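Local coordinates for protein PrgZ (Enterococcus faecalis, PDB 4FAJ) that binds peptide pheromones outside the cell as a membrane-anchored receptor of the solute-binding protein family, probably handing them on for peptide transport, at residues A76-Q81 against T85-V90; Y95-K100 against H549-K554; E501-S506 against Q512-A517; K519-I522 against G526-P529. One frame throughout, in Å; residues are numbered along the deposited sequence.

Interaction 1: residues A76-Q81 against T85-V90; sequences ATAVDQ and TLLANV
Two torsions set the geometry of Q81: CG lies opposite the backbone N (chi1 -177°), and the chain then bends at chi2 (58°), carrying the amide round to T85, one helical turn further on. OE1 of Q81 accepts from OG1 of T85 at 2.7 Å, the hydroxyl lying above the plane of the amide carbonyl, away from its lone-pair directions. The same OE1 also receives K554 N, so the oxygen is gripped by two donors. The main chains are joined as well, T85 N reaching Q81 O at 2.9 Å with an N-H...O angle of 176°. That bond belongs to the opening turn of helix 81-90, with D80 in the N-cap position and its carboxylate capping a backbone N in that turn. One turn on, ND2 of N89 donates to T85 O at 2.7 Å, and the amide of N89 is further held by Y555 O and Y557 N. The loop before the helix also packs on it, A78 CB meeting L87 CD1 at 3.6 Å. Between A78 and the cap, V79 makes backbone hydrogen bonds to the bound peptide, and V79 and Q81 both pack against its apolar side chains.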
loop_
_atom_site.group_PDB
_atom_site.type_symbol
_atom_site.label_atom_id
_atom_site.label_comp_id
_atom_site.label_asym_id
_atom_site.label_seq_id
_atom_site.Cartn_x
_atom_site.Cartn_y
_atom_site.Cartn_z
ATOM N N ALA A 76 12.263 4.028 -5.315
ATOM C CA ALA A 76 11.622 4.357 -6.575
ATOM C C ALA A 76 10.671 3.262 -7.055
ATOM O O ALA A 76 9.707 3.567 -7.740
ATOM C CB ALA A 76 12.672 4.665 -7.651
ATOM N N THR A 77 10.922 2.003 -6.696
ATOM C CA THR A 77 10.135 0.883 -7.219
ATOM C C THR A 77 9.280 0.138 -6.190
ATOM O O THR A 77 8.411 -0.629 -6.587
ATOM C CB THR A 77 11.026 -0.167 -7.918
ATOM O OG1 THR A 77 11.852 -0.823 -6.945
ATOM C CG2 THR A 77 11.891 0.496 -9.010
ATOM N N ALA A 78 9.513 0.361 -4.894
ATOM C CA ALA A 78 8.780 -0.340 -3.844
ATOM C C ALA A 78 7.326 0.163 -3.722
ATOM O O ALA A 78 7.086 1.353 -3.522
ATOM C CB ALA A 78 9.501 -0.201 -2.511
ATOM N N VAL A 79 6.375 -0.757 -3.845
ATOM C CA VAL A 79 4.949 -0.436 -3.768
ATOM C C VAL A 79 4.094 -1.408 -2.921
ATOM O O VAL A 79 2.903 -1.141 -2.686
ATOM C CB VAL A 79 4.362 -0.318 -5.194
ATOM C CG1 VAL A 79 4.161 -1.687 -5.827
ATOM C CG2 VAL A 79 3.068 0.467 -5.164
ATOM N N ASP A 80 4.688 -2.506 -2.460
ATOM C CA ASP A 80 4.013 -3.509 -1.615
ATOM C C ASP A 80 4.340 -3.310 -0.131
ATOM O O ASP A 80 5.411 -2.796 0.206
ATOM C CB ASP A 80 4.442 -4.920 -2.034
ATOM C CG ASP A 80 5.855 -5.220 -1.625
ATOM O OD1 ASP A 80 6.758 -4.679 -2.305
ATOM O OD2 ASP A 80 6.053 -5.936 -0.605
ATOM N N GLN A 81 3.428 -3.747 0.750
ATOM C CA GLN A 81 3.569 -3.508 2.185
ATOM C C GLN A 81 4.824 -4.094 2.794
ATOM O O GLN A 81 5.449 -3.440 3.613
ATOM C CB GLN A 81 2.352 -3.992 3.002
ATOM C CG GLN A 81 2.452 -3.667 4.550
ATOM C CD GLN A 81 2.620 -2.150 4.919
ATOM O OE1 GLN A 81 3.746 -1.660 5.181
ATOM N NE2 GLN A 81 1.499 -1.420 4.967
ATOM N N THR A 85 7.395 -1.541 4.673
ATOM C CA THR A 85 7.769 -1.678 6.083
ATOM C C THR A 85 9.288 -1.859 6.304
ATOM O O THR A 85 9.874 -1.236 7.206
ATOM C CB THR A 85 6.993 -2.831 6.762
ATOM O OG1 THR A 85 5.617 -2.445 6.912
ATOM C CG2 THR A 85 7.584 -3.151 8.154
ATOM N N LEU A 86 9.935 -2.688 5.484
ATOM C CA LEU A 86 11.379 -2.848 5.616
ATOM C C LEU A 86 12.087 -1.517 5.352
ATOM O O LEU A 86 12.940 -1.092 6.132
ATOM C CB LEU A 86 11.917 -3.898 4.660
ATOM C CG LEU A 86 13.444 -4.025 4.625
ATOM C CD1 LEU A 86 13.998 -4.385 5.996
ATOM C CD2 LEU A 86 13.824 -5.069 3.567
ATOM N N LEU A 87 11.723 -0.863 4.256
ATOM C CA LEU A 87 12.354 0.414 3.891
ATOM C C LEU A 87 12.080 1.504 4.936
ATOM O O LEU A 87 12.960 2.328 5.214
ATOM C CB LEU A 87 11.936 0.873 2.478
ATOM C CG LEU A 87 12.568 0.152 1.286
ATOM C CD1 LEU A 87 12.019 0.718 -0.050
ATOM C CD2 LEU A 87 14.080 0.213 1.295
ATOM N N ALA A 88 10.889 1.505 5.541
ATOM C CA ALA A 88 10.579 2.467 6.610
ATOM C C ALA A 88 11.487 2.281 7.836
ATOM O O ALA A 88 11.659 3.203 8.631
ATOM C CB ALA A 88 9.098 2.386 7.007
ATOM N N ASN A 89 12.101 1.106 7.948
ATOM C CA ASN A 89 12.954 0.756 9.090
ATOM C C ASN A 89 14.475 0.705 8.809
ATOM O O ASN A 89 15.278 0.934 9.733
ATOM C CB ASN A 89 12.454 -0.549 9.695
ATOM C CG ASN A 89 11.166 -0.366 10.455
ATOM O OD1 ASN A 89 11.170 0.133 11.581
ATOM N ND2 ASN A 89 10.050 -0.768 9.854
ATOM N N VAL A 90 14.874 0.434 7.563
ATOM C CA VAL A 90 16.289 0.527 7.187
ATOM C C VAL A 90 16.641 1.841 6.486
ATOM O O VAL A 90 17.817 2.177 6.362
ATOM C CB VAL A 90 16.807 -0.727 6.395
ATOM C CG1 VAL A 90 16.629 -1.998 7.237
ATOM C CG2 VAL A 90 16.127 -0.853 5.021
#

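Interaction 2: residues Y95-K100 against H549-K554. With GOL (glycerol), chain D.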
loop_
_atom_site.group_PDB
_atom_site.type_symbol
_atom_site.label_atom_id
_atom_site.label_comp_id
_atom_site.label_asym_id
_atom_site.label_seq_id
_atom_site.Cartn_x
_atom_site.Cartn_y
_atom_site.Cartn_z
ATOM N N TYR A 95 10.369 13.354 6.596
ATOM C CA TYR A 95 9.416 13.246 7.699
ATOM C C TYR A 95 9.077 11.771 7.978
ATOM O O TYR A 95 9.244 10.892 7.117
ATOM C CB TYR A 95 8.142 14.079 7.407
ATOM C CG TYR A 95 8.493 15.508 7.135
ATOM C CD1 TYR A 95 8.652 16.409 8.181
ATOM C CD2 TYR A 95 8.781 15.943 5.844
ATOM C CE1 TYR A 95 9.042 17.703 7.948
ATOM C CE2 TYR A 95 9.175 17.248 5.603
ATOM C CZ TYR A 95 9.304 18.119 6.653
ATOM O OH TYR A 95 9.706 19.405 6.444
ATOM N N ARG A 96 8.642 11.525 9.212
ATOM C CA ARG A 96 8.277 10.201 9.719
ATOM C C ARG A 96 6.983 10.365 10.522
ATOM O O ARG A 96 6.869 11.299 11.326
ATOM C CB ARG A 96 9.384 9.672 10.633
ATOM C CG ARG A 96 9.127 8.274 11.221
ATOM C CD ARG A 96 10.047 8.000 12.389
ATOM N NE ARG A 96 11.456 7.865 11.998
ATOM C CZ ARG A 96 12.019 6.762 11.500
ATOM N NH1 ARG A 96 11.309 5.649 11.305
ATOM N NH2 ARG A 96 13.312 6.766 11.199
ATOM N N LEU A 97 6.020 9.465 10.307
ATOM C CA LEU A 97 4.742 9.545 11.016
ATOM C C LEU A 97 4.886 9.287 12.505
ATOM O O LEU A 97 5.644 8.403 12.938
ATOM C CB LEU A 97 3.708 8.574 10.422
ATOM C CG LEU A 97 3.288 8.793 8.970
ATOM C CD1 LEU A 97 2.060 7.912 8.683
ATOM C CD2 LEU A 97 3.010 10.265 8.608
ATOM N N ASP A 98 4.170 10.079 13.294
ATOM C CA ASP A 98 4.099 9.868 14.732
ATOM C C ASP A 98 2.932 8.941 15.074
ATOM O O ASP A 98 2.239 8.447 14.188
ATOM C CB ASP A 98 3.997 11.208 15.493
ATOM C CG ASP A 98 2.704 11.978 15.209
ATOM O OD1 ASP A 98 1.735 11.395 14.664
ATOM O OD2 ASP A 98 2.674 13.191 15.536
ATOM N N GLU A 99 2.722 8.725 16.368
ATOM C CA GLU A 99 1.681 7.819 16.854
ATOM C C GLU A 99 0.260 8.194 16.408
ATOM O O GLU A 99 -0.648 7.353 16.438
ATOM C CB GLU A 99 1.767 7.676 18.388
ATOM C CG GLU A 99 1.483 8.951 19.206
ATOM C CD GLU A 99 2.661 9.919 19.275
ATOM O OE1 GLU A 99 3.699 9.679 18.595
ATOM O OE2 GLU A 99 2.547 10.930 20.015
ATOM N N LYS A 100 0.071 9.442 15.987
ATOM C CA LYS A 100 -1.215 9.909 15.468
ATOM C C LYS A 100 -1.226 9.990 13.952
ATOM O O LYS A 100 -2.103 10.620 13.370
ATOM C CB LYS A 100 -1.548 11.278 16.071
ATOM C CG LYS A 100 -1.713 11.227 17.581
ATOM C CD LYS A 100 -2.269 12.528 18.143
ATOM C CE LYS A 100 -2.945 12.301 19.486
ATOM N NZ LYS A 100 -2.030 11.674 20.487
ATOM N N HIS A 549 0.830 1.734 12.310
ATOM C CA HIS A 549 0.116 2.777 11.577
ATOM C C HIS A 549 -1.016 2.170 10.743
ATOM O O HIS A 549 -0.804 1.165 10.051
ATOM C CB HIS A 549 1.077 3.527 10.646
ATOM C CG HIS A 549 2.211 4.208 11.352
ATOM N ND1 HIS A 549 2.038 5.346 12.108
ATOM C CD2 HIS A 549 3.536 3.933 11.385
ATOM C CE1 HIS A 549 3.203 5.729 12.602
ATOM N NE2 HIS A 549 4.131 4.894 12.172
ATOM N N SER A 550 -2.202 2.777 10.789
ATOM C CA SER A 550 -3.321 2.356 9.923
ATOM C C SER A 550 -3.191 2.887 8.473
ATOM O O SER A 550 -3.917 2.442 7.570
ATOM C CB SER A 550 -4.647 2.793 10.524
ATOM O OG SER A 550 -4.661 4.194 10.715
ATOM N N ILE A 551 -2.284 3.840 8.269
ATOM C CA ILE A 551 -1.916 4.339 6.940
ATOM C C ILE A 551 -0.390 4.270 6.739
ATOM O O ILE A 551 0.376 4.314 7.706
ATOM C CB ILE A 551 -2.378 5.810 6.698
ATOM C CG1 ILE A 551 -1.636 6.793 7.610
ATOM C CG2 ILE A 551 -3.875 5.965 6.886
ATOM C CD1 ILE A 551 -2.005 8.263 7.354
ATOM N N GLY A 552 0.039 4.176 5.488
ATOM C CA GLY A 552 1.460 4.152 5.147
ATOM C C GLY A 552 2.133 2.866 5.586
ATOM O O GLY A 552 1.486 1.820 5.713
ATOM N N ALA A 553 3.438 2.943 5.827
ATOM C CA ALA A 553 4.209 1.776 6.250
ATOM C C ALA A 553 3.694 1.342 7.625
ATOM O O ALA A 553 3.653 2.145 8.537
ATOM C CB ALA A 553 5.688 2.115 6.304
ATOM N N LYS A 554 3.308 0.079 7.763
ATOM C CA LYS A 554 2.532 -0.380 8.918
ATOM C C LYS A 554 3.279 -0.345 10.255
ATOM O O LYS A 554 2.671 -0.029 11.289
ATOM C CB LYS A 554 2.004 -1.797 8.685
ATOM C CG LYS A 554 1.012 -2.269 9.750
ATOM C CD LYS A 554 0.487 -3.671 9.459
ATOM C CE LYS A 554 -0.503 -3.709 8.313
ATOM N NZ LYS A 554 -1.357 -4.963 8.363
HETATM C C1 GOL D . 5.142 5.876 7.401
HETATM O O1 GOL D . 4.633 5.689 6.092
HETATM C C2 GOL D . 6.228 6.955 7.429
HETATM O O2 GOL D . 6.623 7.216 8.767
HETATM C C3 GOL D . 7.442 6.467 6.635
HETATM O O3 GOL D . 8.476 7.448 6.659
HETATM O O HOH W 1 6.693 5.943 12.181
#
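L97 makes the carbon contacts: its CB lies 3.6 Å from H549 CE1, while its CD1 stands above one face of the imidazole, displaced toward its rim. The same CD1 meets I551 CG1 at 4.0 Å, the two side chains crossing at about a right angle. A chi1 of -62° turns the L97 branch to the side of its backbone N, where it can touch both residues. The polar approaches gather at the ring's periphery. D98 O lies in the ring plane at the edge, 3.3 Å from H549 CE1, and ND1 bonds to N101 OD1. A water joins NE2 of H549 to L97 O, 2.8 Å from the latter, so both ring nitrogens have partners. Glycerol, probably from the crystallisation liquor, also bridges the segments: L97 N donates to its O2 at 2.8 Å and A553 N to its O1 at 3.0 Å. Within 549-554 the loop is closed by H549 N donating to K554 O at 2.7 Å. D98 OD1 takes K100 N at 2.9 Å, an Asx turn in the connection of the beta hairpin formed by strands 95-97 and 103-105.

Interaction 3: residues E501-S506 against Q512-A517; sequences ELLKDS and QELKKA
L502 leads the packing between two consecutive helices, 497-502 and 510-524, which the chain joins through a short loop begun by a type I beta turn from L502 to D505. Its CB rests 3.8 Å from A517 CB, and its two methyls divide: CD1 lies over the backbone of the second helix, 3.7 Å from A517 N, while CD2 presses on the carboxylate end of E513, 3.2 Å from OE1. The L502 and E513 side chains run across each other at about a right angle. L503 starts out directed away from helix 510-524, yet its end returns, CD2 meeting L514 CD2 at 4.1 Å, with the A517 methyl nearby. L503 also packs on I477 and L480 of helix 477-480, and L514 touches L480 too, so helix 477-480 also borders this apolar patch. D505 closes the turn and points at E513. With CG opposite its backbone N (chi1 -160°), D505 lays its carboxylate against the CB and CG of E513, the two carboxylate planes 48° apart. The like-charged oxygens D505 OD2 and E513 OE1 stay 4.3 Å apart, and one water donates to both, which probably eases their repulsion; D505 OD1 is bonded to S507 OG. The other oxygen, E513 OE2, receives K516 NZ on its syn lone pair at 2.9 Å, a salt bridge along the helix.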
loop_
_atom_site.group_PDB
_atom_site.type_symbol
_atom_site.label_atom_id
_atom_site.label_comp_id
_atom_site.label_asym_id
_atom_site.label_seq_id
_atom_site.Cartn_x
_atom_site.Cartn_y
_atom_site.Cartn_z
ATOM N N GLU A 501 -11.785 13.916 -14.077
ATOM C CA GLU A 501 -11.920 15.357 -13.881
ATOM C C GLU A 501 -12.375 15.696 -12.456
ATOM O O GLU A 501 -11.852 16.630 -11.864
ATOM C CB GLU A 501 -12.856 15.961 -14.944
ATOM C CG GLU A 501 -13.255 17.423 -14.745
ATOM C CD GLU A 501 -12.101 18.410 -14.754
ATOM O OE1 GLU A 501 -10.981 18.068 -15.200
ATOM O OE2 GLU A 501 -12.333 19.561 -14.319
ATOM N N LEU A 502 -13.324 14.929 -11.911
ATOM C CA LEU A 502 -13.752 15.092 -10.491
ATOM C C LEU A 502 -12.583 15.020 -9.510
ATOM O O LEU A 502 -12.531 15.783 -8.534
ATOM C CB LEU A 502 -14.811 14.045 -10.110
ATOM C CG LEU A 502 -16.192 14.255 -10.726
ATOM C CD1 LEU A 502 -17.056 12.989 -10.593
ATOM C CD2 LEU A 502 -16.899 15.513 -10.139
ATOM N N LEU A 503 -11.631 14.130 -9.786
ATOM C CA LEU A 503 -10.418 14.023 -8.977
ATOM C C LEU A 503 -9.585 15.305 -8.922
ATOM O O LEU A 503 -8.788 15.461 -8.004
ATOM C CB LEU A 503 -9.510 12.901 -9.497
ATOM C CG LEU A 503 -10.060 11.477 -9.554
ATOM C CD1 LEU A 503 -8.931 10.499 -9.884
ATOM C CD2 LEU A 503 -10.732 11.112 -8.253
ATOM N N LYS A 504 -9.750 16.204 -9.895
ATOM C CA LYS A 504 -8.904 17.405 -9.973
ATOM C C LYS A 504 -9.456 18.592 -9.191
ATOM O O LYS A 504 -8.808 19.639 -9.097
ATOM C CB LYS A 504 -8.676 17.788 -11.435
ATOM C CG LYS A 504 -7.759 16.819 -12.147
ATOM C CD LYS A 504 -7.718 17.068 -13.639
ATOM C CE LYS A 504 -6.663 16.202 -14.320
ATOM N NZ LYS A 504 -7.178 15.556 -15.566
ATOM N N ASP A 505 -10.640 18.436 -8.613
ATOM C CA ASP A 505 -11.289 19.550 -7.945
ATOM C C ASP A 505 -10.456 20.074 -6.776
ATOM O O ASP A 505 -10.014 19.303 -5.928
ATOM C CB ASP A 505 -12.676 19.157 -7.454
ATOM C CG ASP A 505 -13.549 20.362 -7.197
ATOM O OD1 ASP A 505 -13.457 20.944 -6.094
ATOM O OD2 ASP A 505 -14.329 20.723 -8.112
ATOM N N SER A 506 -10.239 21.388 -6.748
ATOM C CA SER A 506 -9.494 22.021 -5.669
ATOM C C SER A 506 -10.325 23.084 -4.946
ATOM O O SER A 506 -9.774 23.901 -4.217
ATOM C CB SER A 506 -8.201 22.639 -6.224
ATOM O OG SER A 506 -8.494 23.587 -7.242
ATOM N N GLN A 512 -16.990 16.914 -1.557
ATOM C CA GLN A 512 -18.223 16.493 -2.175
ATOM C C GLN A 512 -17.946 15.958 -3.580
ATOM O O GLN A 512 -18.578 14.995 -4.019
ATOM C CB GLN A 512 -19.228 17.652 -2.220
ATOM C CG GLN A 512 -19.839 18.026 -0.851
ATOM C CD GLN A 512 -18.844 18.676 0.117
ATOM O OE1 GLN A 512 -17.880 19.338 -0.297
ATOM N NE2 GLN A 512 -19.068 18.467 1.424
ATOM N N GLU A 513 -16.992 16.576 -4.273
ATOM C CA GLU A 513 -16.673 16.161 -5.638
ATOM C C GLU A 513 -15.980 14.812 -5.666
ATOM O O GLU A 513 -16.269 13.991 -6.538
ATOM C CB GLU A 513 -15.843 17.221 -6.366
ATOM C CG GLU A 513 -16.583 18.540 -6.548
ATOM C CD GLU A 513 -17.858 18.397 -7.347
ATOM O OE1 GLU A 513 -17.766 18.146 -8.568
ATOM O OE2 GLU A 513 -18.953 18.543 -6.756
ATOM N N LEU A 514 -15.079 14.574 -4.716
ATOM C CA LEU A 514 -14.446 13.265 -4.585
ATOM C C LEU A 514 -15.462 12.178 -4.239
ATOM O O LEU A 514 -15.333 11.053 -4.702
ATOM C CB LEU A 514 -13.334 13.278 -3.535
ATOM C CG LEU A 514 -12.099 14.133 -3.844
ATOM C CD1 LEU A 514 -11.038 13.945 -2.738
ATOM C CD2 LEU A 514 -11.519 13.827 -5.218
ATOM N N LYS A 515 -16.478 12.507 -3.445
ATOM C CA LYS A 515 -17.530 11.527 -3.146
ATOM C C LYS A 515 -18.349 11.215 -4.397
ATOM O O LYS A 515 -18.765 10.068 -4.609
ATOM C CB LYS A 515 -18.435 11.996 -2.003
ATOM C CG LYS A 515 -19.293 10.884 -1.386
ATOM C CD LYS A 515 -18.412 9.847 -0.694
ATOM C CE LYS A 515 -19.167 8.796 0.051
ATOM N NZ LYS A 515 -18.228 7.756 0.551
ATOM N N LYS A 516 -18.564 12.228 -5.234
ATOM C CA LYS A 516 -19.234 12.012 -6.511
ATOM C C LYS A 516 -18.411 11.056 -7.370
ATOM O O LYS A 516 -18.971 10.192 -8.040
ATOM C CB LYS A 516 -19.452 13.320 -7.268
ATOM C CG LYS A 516 -20.581 14.181 -6.755
ATOM C CD LYS A 516 -20.616 15.524 -7.516
ATOM C CE LYS A 516 -21.708 16.442 -6.973
ATOM N NZ LYS A 516 -21.618 17.823 -7.557
ATOM N N ALA A 517 -17.091 11.236 -7.368
ATOM C CA ALA A 517 -16.206 10.365 -8.146
ATOM C C ALA A 517 -16.331 8.928 -7.651
ATOM O O ALA A 517 -16.505 8.018 -8.447
ATOM C CB ALA A 517 -14.772 10.842 -8.080
HETATM O O HOH W 2 -15.627 18.995 -9.931
#

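Interaction 4: residues K519-I522 against G526-P529; sequences KLLI and GVVP
L521 O accepts G526 N at 3.0 Å with an N-H...O angle of 168°, a nearly straight bond spanning one residue more than an alpha-helical one and bringing the two CA atoms to within 5.6 Å at the point where helix 510-524 gives way to the chain entering strand 528-539. The side chain of L521 supplies the rest of the contact. Because its CG stands opposite the backbone N (chi1 177°), beside the carbonyl carbon, the end of the side chain comes up beside the chain that its own carbonyl binds. CD1 settles 3.8 Å from G526 CA, and the lack of a side chain on G526 leaves room for this close approach. The other methyl, CD2, meets V527 CG1 at 4.0 Å. V527 holds CG1 between its backbone N and carbonyl carbon (chi1 72°), and CG1 also lies 4.1 Å from L521 CG, so a single valine methyl bears on the fork of the leucine as the two side chains pass obliquely. On the helix side, L521 is further packed by F483, Y494 and Y499; on the strand side, V527 touches F321 while V528 pairs by backbone bonds with L322, both on strand 311-324 of the mixed sheet. The contact is thus the helix-to-strand connection of an alpha/beta lobe. L521, G526 and V527 are buried and the touching side chains apolar, which implies that the one polar link, G526 N to L521 O, matches a donor to an acceptor, probably with little competition from water.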
loop_
_atom_site.group_PDB
_atom_site.type_symbol
_atom_site.label_atom_id
_atom_site.label_comp_id
_atom_site.label_asym_id
_atom_site.label_seq_id
_atom_site.Cartn_x
_atom_site.Cartn_y
_atom_site.Cartn_z
ATOM N N LYS A 519 -18.834 7.509 -6.227
ATOM C CA LYS A 519 -20.129 7.016 -6.670
ATOM C C LYS A 519 -20.150 6.678 -8.169
ATOM O O LYS A 519 -20.719 5.657 -8.554
ATOM C CB LYS A 519 -21.240 8.013 -6.317
ATOM C CG LYS A 519 -21.480 8.162 -4.823
ATOM C CD LYS A 519 -22.524 9.227 -4.534
ATOM C CE LYS A 519 -22.547 9.549 -3.058
ATOM N NZ LYS A 519 -23.548 10.590 -2.744
ATOM N N LEU A 520 -19.530 7.510 -9.003
ATOM C CA LEU A 520 -19.429 7.216 -10.434
ATOM C C LEU A 520 -18.662 5.886 -10.669
ATOM O O LEU A 520 -19.065 5.054 -11.476
ATOM C CB LEU A 520 -18.736 8.370 -11.160
ATOM C CG LEU A 520 -18.585 8.300 -12.675
ATOM C CD1 LEU A 520 -19.913 7.995 -13.349
ATOM C CD2 LEU A 520 -17.986 9.622 -13.201
ATOM N N LEU A 521 -17.564 5.695 -9.954
ATOM C CA LEU A 521 -16.799 4.443 -10.045
ATOM C C LEU A 521 -17.653 3.229 -9.663
ATOM O O LEU A 521 -17.626 2.191 -10.326
ATOM C CB LEU A 521 -15.565 4.533 -9.153
ATOM C CG LEU A 521 -14.643 3.318 -9.034
ATOM C CD1 LEU A 521 -14.179 2.839 -10.412
ATOM C CD2 LEU A 521 -13.452 3.696 -8.160
ATOM N N ILE A 522 -18.442 3.370 -8.605
ATOM C CA ILE A 522 -19.316 2.279 -8.148
ATOM C C ILE A 522 -20.497 2.068 -9.103
ATOM O O ILE A 522 -20.869 0.920 -9.406
ATOM C CB ILE A 522 -19.782 2.514 -6.690
ATOM C CG1 ILE A 522 -18.601 2.256 -5.755
ATOM C CG2 ILE A 522 -20.971 1.610 -6.343
ATOM C CD1 ILE A 522 -18.736 2.841 -4.406
ATOM N N GLY A 526 -16.460 -0.243 -11.745
ATOM C CA GLY A 526 -15.112 -0.381 -12.276
ATOM C C GLY A 526 -14.163 -1.174 -11.392
ATOM O O GLY A 526 -13.098 -1.593 -11.851
ATOM N N VAL A 527 -14.556 -1.361 -10.133
ATOM C CA VAL A 527 -13.811 -2.139 -9.140
ATOM C C VAL A 527 -14.820 -2.588 -8.076
ATOM O O VAL A 527 -15.770 -1.855 -7.802
ATOM C CB VAL A 527 -12.690 -1.297 -8.494
ATOM C CG1 VAL A 527 -13.265 -0.224 -7.536
ATOM C CG2 VAL A 527 -11.685 -2.190 -7.795
ATOM N N VAL A 528 -14.643 -3.785 -7.516
ATOM C CA VAL A 528 -15.579 -4.322 -6.509
ATOM C C VAL A 528 -14.916 -4.307 -5.126
ATOM O O VAL A 528 -14.001 -5.091 -4.888
ATOM C CB VAL A 528 -15.993 -5.781 -6.816
ATOM C CG1 VAL A 528 -16.870 -6.363 -5.670
ATOM C CG2 VAL A 528 -16.725 -5.871 -8.141
ATOM N N PRO A 529 -15.357 -3.413 -4.227
ATOM C CA PRO A 529 -14.817 -3.440 -2.859
ATOM C C PRO A 529 -15.444 -4.561 -2.043
ATOM O O PRO A 529 -16.674 -4.765 -2.079
ATOM C CB PRO A 529 -15.169 -2.055 -2.292
ATOM C CG PRO A 529 -16.120 -1.442 -3.214
ATOM C CD PRO A 529 -16.333 -2.327 -4.412
#

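Interactions 1 and 2 touch where Q81 and T85 meet K554, and A88 CB packs 3.5 Å from A553 CB. Helix 81-90 and strand 95-97 follow each other in the chain, and the 549-554 loop, from near the C-terminus, sits against both. Interactions 3 and 4 share helix 510-524, with centres about 14 Å apart, but have no touch beyond adjoining in sequence. The two pairs are well separated, the nearest atoms between them being about 14 Å apart, in interactions 2 and 3. Among the four, interaction 1 reaches the bound peptide, through V79 and Q81; interaction 2 leaves the side chain of D98 about 11 Å from a zinc ion.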